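Local coordinates for DNA-binding protein reb1 (Schizosaccharomyces pombe, PDB 5EYB) that binds specific DNA sites in ribosomal and other gene regions and takes part in terminating transcription by RNA polymerase I, at residues Thr71-Arg74 against His75-Leu79; Arg269-Phe272 against Gln273-Lys277; Lys332-Pro335 against Ser336-Asn339. All coordinates share one frame; numbering follows the deposited sequence.

Contact 1: residues Thr71-Arg74 against His75-Leu79; sequences TILR and HLRAL. With nucleotides of chain B.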
# COMPACT_ATOMS: atom_id res chain seq x y z
N THR A 71 -1.93 7.22 13.24
CA THR A 71 -0.51 7.01 12.97
C THR A 71 0.38 7.71 14.00
O THR A 71 1.49 7.26 14.27
CB THR A 71 -0.13 7.49 11.56
OG1 THR A 71 1.24 7.16 11.30
CG2 THR A 71 -0.28 8.96 11.46
N ILE A 72 -0.11 8.81 14.58
CA ILE A 72 0.64 9.49 15.64
C ILE A 72 0.70 8.59 16.86
O ILE A 72 1.74 8.46 17.51
CB ILE A 72 0.02 10.85 16.01
CG1 ILE A 72 0.27 11.87 14.90
CG2 ILE A 72 0.61 11.37 17.31
CD1 ILE A 72 -0.36 13.22 15.17
N LEU A 73 -0.42 7.94 17.17
CA LEU A 73 -0.49 7.02 18.30
C LEU A 73 0.40 5.81 18.07
O LEU A 73 1.04 5.32 19.00
CB LEU A 73 -1.93 6.57 18.54
CG LEU A 73 -2.87 7.60 19.15
CD1 LEU A 73 -4.22 6.97 19.43
CD2 LEU A 73 -2.28 8.20 20.41
N ARG A 74 0.45 5.33 16.83
CA ARG A 74 1.29 4.19 16.49
C ARG A 74 2.75 4.50 16.75
O ARG A 74 3.47 3.68 17.31
CB ARG A 74 1.09 3.79 15.02
CG ARG A 74 -0.17 2.99 14.75
CD ARG A 74 -0.28 2.68 13.26
NE ARG A 74 -1.52 1.97 12.94
CZ ARG A 74 -1.83 1.56 11.71
NH1 ARG A 74 -1.00 1.78 10.70
NH2 ARG A 74 -2.97 0.92 11.50
N HIS A 75 3.20 5.67 16.35
CA HIS A 75 4.52 6.14 16.67
C HIS A 75 4.72 6.40 18.14
O HIS A 75 5.78 6.18 18.65
CB HIS A 75 4.88 7.38 15.87
CG HIS A 75 5.08 7.10 14.42
ND1 HIS A 75 6.19 7.50 13.74
CD2 HIS A 75 4.31 6.44 13.54
CE1 HIS A 75 6.11 7.10 12.49
NE2 HIS A 75 4.97 6.46 12.34
N LEU A 76 3.73 6.94 18.81
CA LEU A 76 3.85 7.19 20.23
C LEU A 76 3.98 5.92 21.04
O LEU A 76 4.79 5.83 21.93
CB LEU A 76 2.65 7.99 20.71
CG LEU A 76 2.58 8.24 22.19
CD1 LEU A 76 3.82 8.97 22.62
CD2 LEU A 76 1.36 9.08 22.50
N ARG A 77 3.16 4.94 20.72
CA ARG A 77 3.20 3.65 21.38
C ARG A 77 4.45 2.88 21.08
O ARG A 77 4.83 2.05 21.84
CB ARG A 77 1.95 2.83 21.08
CG ARG A 77 0.72 3.41 21.73
CD ARG A 77 -0.45 2.46 21.71
NE ARG A 77 -1.44 2.86 22.68
CZ ARG A 77 -2.59 3.39 22.35
NH1 ARG A 77 -2.90 3.54 21.10
NH2 ARG A 77 -3.44 3.74 23.27
N ALA A 78 5.01 3.08 19.90
CA ALA A 78 6.31 2.56 19.53
C ALA A 78 7.48 3.18 20.28
O ALA A 78 8.49 2.54 20.47
CB ALA A 78 6.52 2.67 18.04
N LEU A 79 7.36 4.44 20.65
CA LEU A 79 8.43 5.16 21.33
C LEU A 79 8.80 4.64 22.70
O LEU A 79 9.96 4.43 23.01
CB LEU A 79 7.99 6.60 21.47
CG LEU A 79 9.00 7.72 21.46
CD1 LEU A 79 8.71 8.60 22.63
CD2 LEU A 79 10.41 7.20 21.52
P DA B 17 3.59 5.46 8.93
OP1 DA B 17 4.42 6.62 9.32
OP2 DA B 17 3.00 4.58 9.96
O5' DA B 17 2.40 6.00 8.02
C5' DA B 17 2.69 6.85 6.93
C4' DA B 17 1.42 7.32 6.26
O4' DA B 17 0.82 6.22 5.54
C3' DA B 17 0.35 7.85 7.21
O3' DA B 17 -0.18 9.05 6.69
C2' DA B 17 -0.69 6.72 7.25
C1' DA B 17 -0.54 6.10 5.87
N9 DA B 17 -0.89 4.68 5.82
C8 DA B 17 -0.51 3.70 6.70
N7 DA B 17 -0.97 2.51 6.38
C5 DA B 17 -1.69 2.72 5.22
C6 DA B 17 -2.42 1.85 4.38
N6 DA B 17 -2.55 0.54 4.60
N1 DA B 17 -3.01 2.39 3.29
C2 DA B 17 -2.88 3.70 3.07
N3 DA B 17 -2.22 4.62 3.79
C4 DA B 17 -1.64 4.05 4.86
P DT B 18 -1.37 9.82 7.44
OP1 DT B 18 -1.17 11.27 7.21
OP2 DT B 18 -1.51 9.31 8.81
O5' DT B 18 -2.67 9.33 6.65
C5' DT B 18 -2.59 9.08 5.26
C4' DT B 18 -3.93 8.63 4.73
O4' DT B 18 -3.98 7.17 4.69
C3' DT B 18 -5.14 9.07 5.55
O3' DT B 18 -6.13 9.56 4.68
C2' DT B 18 -5.58 7.79 6.24
C1' DT B 18 -5.21 6.75 5.20
N1 DT B 18 -5.05 5.38 5.76
C2 DT B 18 -5.59 4.31 5.08
O2 DT B 18 -6.20 4.42 4.03
N3 DT B 18 -5.38 3.10 5.68
C4 DT B 18 -4.70 2.85 6.87
O4 DT B 18 -4.57 1.72 7.33
C5 DT B 18 -4.17 4.02 7.52
C7 DT B 18 -3.42 3.88 8.81
C6 DT B 18 -4.36 5.21 6.95
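His75 and Thr71, one turn apart on helix 69-79, hold the same phosphate of the bound DNA. His75 NE2 donates to OP1 of DA17 of chain B at 3.1 Å; the phosphorus lies in the imidazole plane, off the ring's edge, and the bond is bent, 139° at the hydrogen. Thr71 takes the other oxygen, through a weak bond of 3.4 Å from its OG1 to OP2 of DA17 of chain B, with the hydroxyl swung opposite the backbone N (chi1 -175°). Trp14 and Trp19 meet the His75 ring, so the imidazole suits a place that needs both an aromatic neighbour and an N-H donor. With an alanine here, OP1 would probably lose that donor and the two tryptophans a ring to pack on.

The helix belongs to a Myb-associated domain of the helix-turn-helix class, and it faces the major groove: the extended Arg74 chain brings NH1 within 3.7 Å of the methyl C7 of DT18 of chain B. N7 of DA17 of chain B lies off the edge of the same guanidinium, at a distance too long for a direct bond.

On the side turned to the protein, Leu73 CD2 meets Leu76 CD2 at 4.3 Å, Val57 packing on the first residue and Met26 on the second. The polar chain of Arg77 runs alongside Leu73, its NH1 4.0 Å from CD1 of Leu73, while its NE is hydrogen-bonded to the carbonyl oxygen of Leu44.

Backbone bonds fix the spacing, among them Arg77 N to Leu73 O at 2.8 Å.

Contact 2: residues Arg269-Phe272 against Gln273-Lys277; sequences RYKF and QQLTK. With nucleotides of chain C.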
# COMPACT_ATOMS: atom_id res chain seq x y z
N ARG A 269 -3.28 -7.51 -6.83
CA ARG A 269 -2.34 -8.11 -5.90
C ARG A 269 -3.02 -8.41 -4.57
O ARG A 269 -2.80 -9.46 -3.98
CB ARG A 269 -1.13 -7.19 -5.69
CG ARG A 269 -0.08 -7.75 -4.75
CD ARG A 269 1.04 -6.76 -4.51
NE ARG A 269 1.99 -7.24 -3.51
CZ ARG A 269 1.84 -7.07 -2.20
NH1 ARG A 269 0.78 -6.43 -1.73
NH2 ARG A 269 2.75 -7.54 -1.36
N TYR A 270 -3.86 -7.48 -4.12
CA TYR A 270 -4.55 -7.65 -2.85
C TYR A 270 -5.63 -8.72 -2.93
O TYR A 270 -5.68 -9.62 -2.09
CB TYR A 270 -5.17 -6.33 -2.39
CG TYR A 270 -5.83 -6.42 -1.04
CD1 TYR A 270 -5.09 -6.33 0.13
CD2 TYR A 270 -7.20 -6.63 -0.93
CE1 TYR A 270 -5.68 -6.43 1.37
CE2 TYR A 270 -7.81 -6.72 0.32
CZ TYR A 270 -7.05 -6.62 1.46
OH TYR A 270 -7.65 -6.72 2.70
N LYS A 271 -6.49 -8.63 -3.94
CA LYS A 271 -7.58 -9.58 -4.12
C LYS A 271 -7.08 -11.01 -4.25
O LYS A 271 -7.65 -11.94 -3.67
CB LYS A 271 -8.42 -9.21 -5.34
CG LYS A 271 -9.40 -10.30 -5.77
CD LYS A 271 -10.47 -10.56 -4.72
CE LYS A 271 -11.38 -9.37 -4.58
NZ LYS A 271 -12.58 -9.69 -3.77
N PHE A 272 -6.01 -11.18 -5.02
CA PHE A 272 -5.43 -12.50 -5.22
C PHE A 272 -4.92 -13.09 -3.91
O PHE A 272 -5.02 -14.30 -3.68
CB PHE A 272 -4.29 -12.44 -6.24
CG PHE A 272 -3.60 -13.75 -6.45
CD1 PHE A 272 -4.11 -14.69 -7.32
CD2 PHE A 272 -2.43 -14.04 -5.76
CE1 PHE A 272 -3.47 -15.90 -7.51
CE2 PHE A 272 -1.79 -15.24 -5.94
CZ PHE A 272 -2.31 -16.17 -6.82
N GLN A 273 -4.36 -12.24 -3.06
CA GLN A 273 -3.85 -12.68 -1.76
C GLN A 273 -4.98 -13.16 -0.86
O GLN A 273 -4.84 -14.16 -0.15
CB GLN A 273 -3.08 -11.55 -1.09
CG GLN A 273 -1.71 -11.29 -1.70
CD GLN A 273 -1.03 -10.07 -1.12
OE1 GLN A 273 -1.68 -9.18 -0.57
NE2 GLN A 273 0.29 -10.03 -1.21
N GLN A 274 -6.10 -12.46 -0.90
CA GLN A 274 -7.25 -12.81 -0.07
C GLN A 274 -7.91 -14.10 -0.56
O GLN A 274 -8.35 -14.92 0.24
CB GLN A 274 -8.26 -11.67 -0.04
CG GLN A 274 -7.66 -10.31 0.30
CD GLN A 274 -6.81 -10.35 1.56
OE1 GLN A 274 -5.69 -9.82 1.58
NE2 GLN A 274 -7.33 -10.95 2.62
N LEU A 275 -7.99 -14.26 -1.88
CA LEU A 275 -8.58 -15.46 -2.46
C LEU A 275 -7.73 -16.69 -2.16
O LEU A 275 -8.26 -17.78 -1.93
CB LEU A 275 -8.73 -15.31 -3.98
CG LEU A 275 -9.77 -14.33 -4.54
CD1 LEU A 275 -9.50 -14.09 -6.02
CD2 LEU A 275 -11.19 -14.86 -4.34
N THR A 276 -6.41 -16.52 -2.16
CA THR A 276 -5.50 -17.64 -2.04
C THR A 276 -4.95 -17.82 -0.62
O THR A 276 -4.03 -18.61 -0.41
CB THR A 276 -4.31 -17.50 -3.02
OG1 THR A 276 -3.71 -16.21 -2.86
CG2 THR A 276 -4.79 -17.65 -4.45
N LYS A 277 -5.52 -17.09 0.34
CA LYS A 277 -5.08 -17.19 1.73
C LYS A 277 -5.23 -18.60 2.27
O LYS A 277 -6.08 -19.37 1.81
CB LYS A 277 -5.86 -16.21 2.61
P DA C 10 -11.31 -6.69 2.41
OP1 DA C 10 -12.47 -7.50 2.00
OP2 DA C 10 -10.04 -7.35 2.78
O5' DA C 10 -11.01 -5.62 1.27
C5' DA C 10 -12.04 -4.72 0.86
C4' DA C 10 -11.44 -3.40 0.40
O4' DA C 10 -10.77 -2.76 1.51
C3' DA C 10 -10.41 -3.51 -0.73
O3' DA C 10 -10.83 -2.75 -1.85
C2' DA C 10 -9.11 -2.97 -0.12
C1' DA C 10 -9.61 -2.11 1.03
N9 DA C 10 -8.66 -2.01 2.13
C8 DA C 10 -8.10 -3.04 2.83
N7 DA C 10 -7.26 -2.66 3.77
C5 DA C 10 -7.28 -1.27 3.67
C6 DA C 10 -6.60 -0.27 4.39
N6 DA C 10 -5.75 -0.52 5.39
N1 DA C 10 -6.83 1.01 4.04
C2 DA C 10 -7.69 1.26 3.04
N3 DA C 10 -8.38 0.40 2.30
C4 DA C 10 -8.13 -0.86 2.67
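Near the end of helix 265-275, the second helix of a predicted helix-turn-helix, Gln274 folds back over the ring of Tyr270. A bend at chi2 (-51°) brings its amide back over the ring, and the two planes lie 24° apart. OE1 of Gln274 sits 3.4 Å above the ring plane of Tyr270, toward the rim, and CG of Gln274 makes a CH-pi contact 4.0 Å from the centroid of the Tyr270 ring. The tyrosine is thus braced on one face while its OH bonds to OP2 of DA10 of chain C, which lies at the ring edge; the modelled bond is very short, and its exact length is doubtful at this resolution.

One residue earlier, in the same i to i+4 spacing, the amide of Gln273 stands at 65° to the guanidinium of Arg269. NE2 of Gln273 lies 3.4 Å above the guanidinium plane of Arg269, over its centre. NE2 and the guanidinium nitrogens are all donors, so this is packing and no hydrogen bond, and the arginine spends its charge on a DNA phosphate through NH2.

In a Myb repeat this third helix is the one that reads DNA, and another flank packs on the protein. Lys271 lays its CG 3.8 Å from CD1 of Leu275, and its NZ forms salt bridges with Asp321 and Glu231. Phe272 offers a ring face to Thr276, whose methyl CG2 makes a CH-pi contact 3.9 Å from the centroid of the Phe272 ring. Thr276 is where the chain leaves the helix; its backbone N still bonds to Phe272 O at 3.0 Å, and its hydroxyl bonds to the same carbonyl at a doubtful, very short length.

Contact 3: residues Lys332-Pro335 against Ser336-Asn339; sequences KMIP and SYDN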
# COMPACT_ATOMS: atom_id res chain seq x y z
N LYS A 332 -15.20 -25.47 -11.54
CA LYS A 332 -14.26 -25.91 -12.56
C LYS A 332 -14.05 -27.43 -12.56
O LYS A 332 -13.83 -28.04 -13.60
CB LYS A 332 -12.92 -25.19 -12.38
CG LYS A 332 -11.88 -25.51 -13.44
CD LYS A 332 -10.55 -24.84 -13.13
CE LYS A 332 -9.48 -25.22 -14.14
NZ LYS A 332 -8.16 -24.60 -13.83
N MET A 333 -14.14 -28.04 -11.38
CA MET A 333 -13.81 -29.46 -11.24
C MET A 333 -15.04 -30.38 -11.24
O MET A 333 -14.97 -31.50 -11.75
CB MET A 333 -13.01 -29.70 -9.96
CG MET A 333 -11.66 -28.99 -9.94
SD MET A 333 -10.72 -29.25 -11.46
CE MET A 333 -9.32 -28.17 -11.17
N ILE A 334 -16.15 -29.91 -10.67
CA ILE A 334 -17.37 -30.71 -10.65
C ILE A 334 -18.00 -30.76 -12.04
O ILE A 334 -18.36 -29.73 -12.61
CB ILE A 334 -18.40 -30.16 -9.65
CG1 ILE A 334 -17.83 -30.18 -8.23
CG2 ILE A 334 -19.69 -30.96 -9.72
CD1 ILE A 334 -18.71 -29.51 -7.21
N PRO A 335 -18.15 -31.98 -12.60
CA PRO A 335 -18.67 -32.18 -13.95
C PRO A 335 -20.09 -31.66 -14.14
O PRO A 335 -20.50 -31.39 -15.27
CB PRO A 335 -18.62 -33.70 -14.13
CG PRO A 335 -17.62 -34.17 -13.14
CD PRO A 335 -17.77 -33.25 -11.97
N SER A 336 -20.83 -31.52 -13.04
CA SER A 336 -22.22 -31.08 -13.09
C SER A 336 -22.35 -29.67 -13.67
O SER A 336 -23.35 -29.35 -14.31
CB SER A 336 -22.84 -31.14 -11.70
OG SER A 336 -22.73 -32.44 -11.15
N TYR A 337 -21.34 -28.84 -13.44
CA TYR A 337 -21.38 -27.45 -13.89
C TYR A 337 -21.13 -27.30 -15.39
O TYR A 337 -21.36 -26.23 -15.96
CB TYR A 337 -20.38 -26.60 -13.10
CG TYR A 337 -20.84 -26.31 -11.70
CD1 TYR A 337 -21.69 -25.24 -11.43
CD2 TYR A 337 -20.43 -27.10 -10.63
CE1 TYR A 337 -22.12 -24.97 -10.14
CE2 TYR A 337 -20.85 -26.84 -9.34
CZ TYR A 337 -21.69 -25.77 -9.10
OH TYR A 337 -22.12 -25.51 -7.82
N ASP A 338 -20.67 -28.36 -16.03
CA ASP A 338 -20.49 -28.36 -17.47
C ASP A 338 -21.72 -28.95 -18.15
O ASP A 338 -21.92 -28.78 -19.35
CB ASP A 338 -19.24 -29.13 -17.88
CG ASP A 338 -17.96 -28.37 -17.56
OD1 ASP A 338 -17.99 -27.49 -16.68
OD2 ASP A 338 -16.92 -28.66 -18.19
N ASN A 339 -22.55 -29.64 -17.37
CA ASN A 339 -23.76 -30.27 -17.88
C ASN A 339 -24.99 -29.38 -17.74
O ASN A 339 -25.84 -29.34 -18.63
CB ASN A 339 -24.01 -31.60 -17.17
CG ASN A 339 -22.91 -32.60 -17.40
OD1 ASN A 339 -22.24 -32.59 -18.44
ND2 ASN A 339 -22.70 -33.49 -16.43
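Ile334 and Tyr337 meet, side chain on ring edge, where Ile334 leaves helix 320-333 and the chain turns through Pro335 into the short, weakly bonded helix 336-339. CB of Ile334 lies 3.8 Å from CD2 of Tyr337, near the plane of the ring, and CD1 of Ile334 comes 4.0 Å from CE2 of Tyr337. CG2 of Ile334, held opposite the backbone N (CG1 at chi1 -61°), touches OG of Ser336 at 3.7 Å.

The backbone sets this spacing. Tyr337 N donates to Ile334 O at 3.2 Å, from above the carbonyl plane, 45° out of it. Pro335 O receives Asp338 N at 3.1 Å, and Asn339 N adds a weak bond to the same oxygen. Proline suits the start of this helix, because its ring restrains phi and no N-H is needed there.

Farther out, the hydroxyl of Tyr337 is bonded to Thr346 OG1, and Ser336 OG to Ser348 OG. Helix 342-356 also packs on Ile334 through Ala349 and Phe353, while Leu291 of helix 284-299 touches both Ile334 and Tyr337.

With few backbone bonds across it, one weak, the turn probably owes much of its placing to this packing and to the two hydroxyl pairs with helix 342-356.

From the N terminus, contact 1 comes first, on helix 69-79 of a Myb-associated domain; contact 2 follows on helix 265-275 of the second Myb-type repeat, and contact 3 joins helix 320-333 to helix 336-339. Each is local along the chain, so none closes a long loop, and the three run in series without nesting or crossing. Contacts 1 and 2 meet the DNA, on chains B and C, with centres about 29 Å apart. Contact 3 is about 23 Å from the nucleic acid at its nearest atom. Helix 320-333 links the last two: Asp321 and Phe325 pack against contact 2, and its far end runs into contact 3.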